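Local atomic coordinates of PHOX (Pseudomonas fluorescens, PDB entry 4A9V), a protein that hydrolyses phosphate monoesters as a PhoX-family alkaline phosphatase, a beta-propeller enzyme that carries an iron-calcium cofactor. Residues N54-A57 with A58-E61; M103-S106 with A107-R111. All coordinates share one frame; numbering follows the deposited sequence.

Contact 1 of 2, residues N54-A57 with A58-E61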
ATOM      1  N   ASN A  54       3.001   4.486 -28.270  1.00 10.82           N
ATOM      2  CA  ASN A  54       1.901   4.248 -29.194  1.00 12.29           C
ATOM      3  C   ASN A  54       1.141   2.950 -28.929  1.00 10.74           C
ATOM      4  O   ASN A  54       0.164   2.667 -29.622  1.00 12.50           O
ATOM      5  CB  ASN A  54       2.400   4.264 -30.645  1.00 13.14           C
ATOM      6  CG  ASN A  54       2.762   5.654 -31.123  1.00 12.97           C
ATOM      7  OD1 ASN A  54       3.927   5.950 -31.387  1.00 17.32           O
ATOM      8  ND2 ASN A  54       1.780   6.529 -31.162  1.00 13.44           N
ATOM      9  N   GLY A  55       1.489   2.235 -27.864  1.00 11.64           N
ATOM     10  CA  GLY A  55       0.708   1.065 -27.482  1.00 11.33           C
ATOM     11  C   GLY A  55      -0.744   1.431 -27.213  1.00 10.78           C
ATOM     12  O   GLY A  55      -1.045   2.516 -26.719  1.00 12.14           O
ATOM     13  N   THR A  56      -1.653   0.525 -27.541  1.00 10.82           N
ATOM     14  CA  THR A  56      -3.077   0.787 -27.382  1.00 11.02           C
ATOM     15  C   THR A  56      -3.567   0.501 -25.959  1.00  9.17           C
ATOM     16  O   THR A  56      -2.936  -0.232 -25.199  1.00  9.53           O
ATOM     17  CB  THR A  56      -3.904  -0.045 -28.368  1.00 11.86           C
ATOM     18  OG1 THR A  56      -3.749  -1.429 -28.040  1.00 12.06           O
ATOM     19  CG2 THR A  56      -3.453   0.203 -29.805  1.00 16.55           C
ATOM     20  N   ALA A  57      -4.767   0.984 -25.657  1.00 10.51           N
ATOM     21  CA  ALA A  57      -5.450   0.615 -24.425  1.00  9.95           C
ATOM     22  C   ALA A  57      -5.672  -0.887 -24.347  1.00  8.92           C
ATOM     23  O   ALA A  57      -5.441  -1.498 -23.305  1.00  9.62           O
ATOM     24  CB  ALA A  57      -6.775   1.345 -24.315  1.00 10.79           C
ATOM     25  N   ALA A  58      -6.119  -1.483 -25.448  1.00 10.17           N
ATOM     26  CA  ALA A  58      -6.378  -2.917 -25.462  1.00 10.82           C
ATOM     27  C   ALA A  58      -5.111  -3.719 -25.173  1.00  9.72           C
ATOM     28  O   ALA A  58      -5.154  -4.723 -24.469  1.00 10.81           O
ATOM     29  CB  ALA A  58      -6.978  -3.334 -26.795  1.00 12.90           C
ATOM     30  N   ALA A  59      -3.979  -3.265 -25.702  1.00  9.52           N
ATOM     31  CA  ALA A  59      -2.709  -3.902 -25.384  1.00  9.33           C
ATOM     32  C   ALA A  59      -2.366  -3.758 -23.907  1.00  8.69           C
ATOM     33  O   ALA A  59      -1.922  -4.705 -23.274  1.00  8.63           O
ATOM     34  CB  ALA A  59      -1.592  -3.336 -26.245  1.00  9.74           C
ATOM     35  N   GLN A  60      -2.582  -2.573 -23.345  1.00  8.34           N
ATOM     36  CA  GLN A  60      -2.229  -2.349 -21.953  1.00  8.17           C
ATOM     37  C   GLN A  60      -3.083  -3.212 -21.019  1.00  7.92           C
ATOM     38  O   GLN A  60      -2.605  -3.634 -19.966  1.00  7.78           O
ATOM     39  CB  GLN A  60      -2.349  -0.868 -21.589  1.00  8.07           C
ATOM     40  CG  GLN A  60      -1.967  -0.551 -20.147  1.00  7.68           C
ATOM     41  CD  GLN A  60      -0.513  -0.842 -19.829  1.00  7.89           C
ATOM     42  OE1 GLN A  60       0.385  -0.087 -20.187  1.00  8.88           O
ATOM     43  NE2 GLN A  60      -0.278  -1.945 -19.143  1.00  8.44           N
ATOM     44  N   GLU A  61      -4.293  -3.563 -21.460  1.00  8.48           N
ATOM     45  CA  GLU A  61      -5.158  -4.453 -20.686  1.00  9.01           C
ATOM     46  C   GLU A  61      -4.637  -5.882 -20.597  1.00  8.48           C
ATOM     47  O   GLU A  61      -5.122  -6.649 -19.766  1.00  9.04           O
ATOM     48  CB  GLU A  61      -6.587  -4.442 -21.243  1.00  9.08           C
ATOM     49  CG  GLU A  61      -7.292  -3.112 -20.996  1.00  9.38           C
ATOM     50  CD  GLU A  61      -8.640  -2.967 -21.685  1.00 11.33           C
ATOM     51  OE1 GLU A  61      -8.970  -3.763 -22.588  1.00 13.34           O
ATOM     52  OE2 GLU A  61      -9.297  -1.928 -21.463  1.00 12.35           O
TER
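The N-terminal end of the short helix 57-60 is capped by Thr56, whose OG1 accepts the backbone N-H of Ala59. The distance from Thr56 OG1 to Ala59 N is 3.0 Å and the N-H...O angle 158°, a nearly straight bond. The hydroxyl gets there because chi1 of 65° sets OG1 between the backbone N and the carbonyl carbon of its own residue, which turns it over the first turn, while CG2 lies anti to that carbonyl. OG1 also rests against the methyl of the residue it caps, with Ala59 CB 3.4 Å from Thr56 OG1, and Ala58 CB flanks it more loosely. Below the cap the helical bonds begin at once: Gln60 N donates to Thr56 O over 3.0 Å, and Glu61 N to Ala57 O over the same distance but with a more bent N-H...O angle of 143°. This is the classic threonine N-cap, in which a side-chain oxygen takes up an N-H that the first turn leaves without an i-4 carbonyl; here it starts a helix of barely one turn. Ala57 is buried and its CB leans on the helix 107-115, whereas Ala58 is exposed. On Glu61, CG packs 3.4 Å from Ala57 O, and its extended chain carries the carboxylate on to Arg111. Gln60 turns away from the cap: CG lies anti to the backbone N, the chain bends at chi2, and the buried amide is satisfied by Trp38 NE1 on OE1 and by the carbonyl of Phe64 on NE2.

Contact 2 of 2, residues M103-S106 with A107-R111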
ATOM      1  N   MET A 103      -1.912  15.203 -20.762  1.00 12.00           N
ATOM      2  CA  MET A 103      -3.208  14.751 -20.268  1.00 12.12           C
ATOM      3  C   MET A 103      -3.921  13.885 -21.296  1.00 11.20           C
ATOM      4  O   MET A 103      -3.770  14.086 -22.491  1.00 10.99           O
ATOM      5  CB  MET A 103      -4.084  15.954 -19.927  1.00 13.25           C
ATOM      6  CG  MET A 103      -3.545  16.772 -18.766  1.00 14.35           C
ATOM      7  SD  MET A 103      -3.577  15.828 -17.233  1.00 14.81           S
ATOM      8  CE  MET A 103      -2.671  16.921 -16.139  1.00 21.47           C
ATOM      9  N   PRO A 104      -4.836  13.026 -20.833  1.00 10.58           N
ATOM     10  CA  PRO A 104      -5.643  12.248 -21.762  1.00 11.19           C
ATOM     11  C   PRO A 104      -6.393  13.148 -22.746  1.00 11.58           C
ATOM     12  O   PRO A 104      -6.908  14.197 -22.354  1.00 11.65           O
ATOM     13  CB  PRO A 104      -6.623  11.517 -20.839  1.00 10.82           C
ATOM     14  CG  PRO A 104      -5.879  11.374 -19.548  1.00 11.54           C
ATOM     15  CD  PRO A 104      -5.067  12.635 -19.431  1.00 11.56           C
ATOM     16  N   GLN A 105      -6.460  12.723 -24.005  1.00 11.36           N
ATOM     17  CA  GLN A 105      -7.068  13.522 -25.068  1.00 11.75           C
ATOM     18  C   GLN A 105      -8.353  12.917 -25.606  1.00 12.57           C
ATOM     19  O   GLN A 105      -8.920  13.427 -26.567  1.00 15.73           O
ATOM     20  CB  GLN A 105      -6.085  13.690 -26.222  1.00 14.88           C
ATOM     21  CG  GLN A 105      -4.835  14.434 -25.823  1.00 15.41           C
ATOM     22  CD  GLN A 105      -3.870  14.639 -26.971  1.00 14.84           C
ATOM     23  OE1 GLN A 105      -4.015  14.058 -28.050  1.00 18.63           O
ATOM     24  NE2 GLN A 105      -2.818  15.383 -26.703  1.00 14.92           N
ATOM     25  N   SER A 106      -8.700  11.731 -25.127  1.00 11.69           N
ATOM     26  CA  SER A 106      -9.783  10.970 -25.725  1.00 11.61           C
ATOM     27  C   SER A 106     -10.280   9.933 -24.736  1.00 10.73           C
ATOM     28  O   SER A 106      -9.586   9.595 -23.775  1.00 10.77           O
ATOM     29  CB  SER A 106      -9.288  10.258 -26.979  1.00 12.90           C
ATOM     30  OG  SER A 106      -8.332   9.270 -26.645  1.00 14.09           O
ATOM     31  N   ALA A 107     -11.416   9.330 -25.065  1.00 11.44           N
ATOM     32  CA  ALA A 107     -11.902   8.157 -24.355  1.00 12.63           C
ATOM     33  C   ALA A 107     -10.895   7.011 -24.378  1.00 11.14           C
ATOM     34  O   ALA A 107     -10.690   6.348 -23.365  1.00 11.42           O
ATOM     35  CB  ALA A 107     -13.230   7.700 -24.936  1.00 12.90           C
ATOM     36  N   GLU A 108     -10.239   6.806 -25.514  1.00 11.83           N
ATOM     37  CA  GLU A 108      -9.233   5.756 -25.610  1.00 11.30           C
ATOM     38  C   GLU A 108      -8.040   6.029 -24.701  1.00 10.44           C
ATOM     39  O   GLU A 108      -7.547   5.116 -24.041  1.00 10.18           O
ATOM     40  CB  GLU A 108      -8.788   5.550 -27.059  1.00 14.13           C
ATOM     41  CG  GLU A 108      -9.627   4.521 -27.812  1.00 21.67           C
ATOM     42  CD  GLU A 108      -9.477   3.111 -27.252  1.00 24.42           C
ATOM     43  OE1 GLU A 108      -8.335   2.605 -27.221  1.00 23.92           O
ATOM     44  OE2 GLU A 108     -10.509   2.462 -26.940  1.00 22.04           O
ATOM     45  N   ASP A 109      -7.626   7.290 -24.584  1.00 10.85           N
ATOM     46  CA  ASP A 109      -6.543   7.615 -23.646  1.00  9.85           C
ATOM     47  C   ASP A 109      -6.949   7.293 -22.203  1.00  8.92           C
ATOM     48  O   ASP A 109      -6.136   6.807 -21.415  1.00  8.90           O
ATOM     49  CB  ASP A 109      -6.141   9.090 -23.729  1.00 10.11           C
ATOM     50  CG  ASP A 109      -5.201   9.407 -24.888  1.00 11.84           C
ATOM     51  OD1 ASP A 109      -4.865   8.503 -25.689  1.00 12.82           O
ATOM     52  OD2 ASP A 109      -4.837  10.600 -25.007  1.00 12.74           O
ATOM     53  N   VAL A 110      -8.190   7.602 -21.839  1.00  8.98           N
ATOM     54  CA  VAL A 110      -8.665   7.319 -20.479  1.00  9.26           C
ATOM     55  C   VAL A 110      -8.767   5.813 -20.216  1.00  8.37           C
ATOM     56  O   VAL A 110      -8.299   5.321 -19.188  1.00  8.84           O
ATOM     57  CB  VAL A 110     -10.019   8.002 -20.213  1.00 10.20           C
ATOM     58  CG1 VAL A 110     -10.597   7.527 -18.888  1.00  9.86           C
ATOM     59  CG2 VAL A 110      -9.847   9.514 -20.217  1.00 10.56           C
ATOM     60  N   ARG A 111      -9.267   5.070 -21.200  1.00  9.18           N
ATOM     61  CA  ARG A 111      -9.257   3.613 -21.117  1.00  8.96           C
ATOM     62  C   ARG A 111      -7.843   3.068 -20.925  1.00  8.49           C
ATOM     63  O   ARG A 111      -7.614   2.146 -20.141  1.00  8.65           O
ATOM     64  CB  ARG A 111      -9.868   3.030 -22.385  1.00  9.97           C
ATOM     65  CG  ARG A 111      -9.958   1.519 -22.374  1.00 10.25           C
ATOM     66  CD  ARG A 111     -10.368   0.995 -23.732  1.00 12.30           C
ATOM     67  NE  ARG A 111     -10.161  -0.443 -23.812  1.00 13.20           N
ATOM     68  CZ  ARG A 111     -10.315  -1.154 -24.921  1.00 14.21           C
ATOM     69  NH1 ARG A 111     -10.648  -0.555 -26.056  1.00 16.66           N
ATOM     70  NH2 ARG A 111     -10.125  -2.465 -24.901  1.00 16.08           N
TER
HETATM   71  O   HOH W   1      -4.585  10.937 -27.808  1.00 37.33           O
HETATM   72  O   HOH W   2      -6.402   9.212 -28.446  1.00 32.44           O
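Ser106 OG accepts the N-H of Asp109 at 2.9 Å from Asp109 N, and the carboxylate of Asp109 reaches past Ser106 to the N-H of Gln105, with 2.9 Å between OD2 and Gln105 N. That N-H meets OD2 on its anti side, 24° out of the carboxylate plane. A chi1 of 66° puts Ser106 OG between its own backbone N and carbonyl carbon, from where it meets Asp109 N. Ser106 is thus the N-cap of helix 107-115, while Asp109 ties the residue ahead of it, Gln105, to the first turn; Val110 N adds the first helical bond, to Ser106 O. The packed side is apolar: Pro104 CB sits 3.8 Å from both Asp109 CB and Val110 CG2, and Pro104 and Val110 are buried, against Tyr98 and Trp227 respectively. The other side is wet. Gln105 runs alongside Asp109, its amide plane turned 41° from the carboxylate, and the two are joined through a water that donates to Gln105 OE1 and, at 2.8 Å, to Asp109 OD2. A second water bonds Ser106 OG and donates to Asp109 OD1. With His100 NE2 also bonded to OD2, the carboxylate is gripped from several directions, which probably favours its charged form. Further along the helix, Glu108 OE2 receives Arg111 NH1 in a salt bridge of 3.1 Å through its syn lone pair.

How the contacts relate
After strand 30-37 the chain first reaches contact 1, which turns the loop into helix 57-60. It then runs through the antiparallel hairpin 68-76/82-89 and helix 94-97 before contact 2 opens helix 107-115, which leads to strand 118-127 of the same sheet. The two contacts are in series, neither nested nor crossing, and each closes just the local turn at a helix start. Their centres lie 12 Å apart, and the two contacts meet directly: Glu61 OE1, just where helix 57-60 runs out, and Arg111 NH2 form a salt bridge of 2.9 Å, while Ala57 CB packs on Glu108 OE1 and Arg111 CD. Both lie away from the metal cofactor.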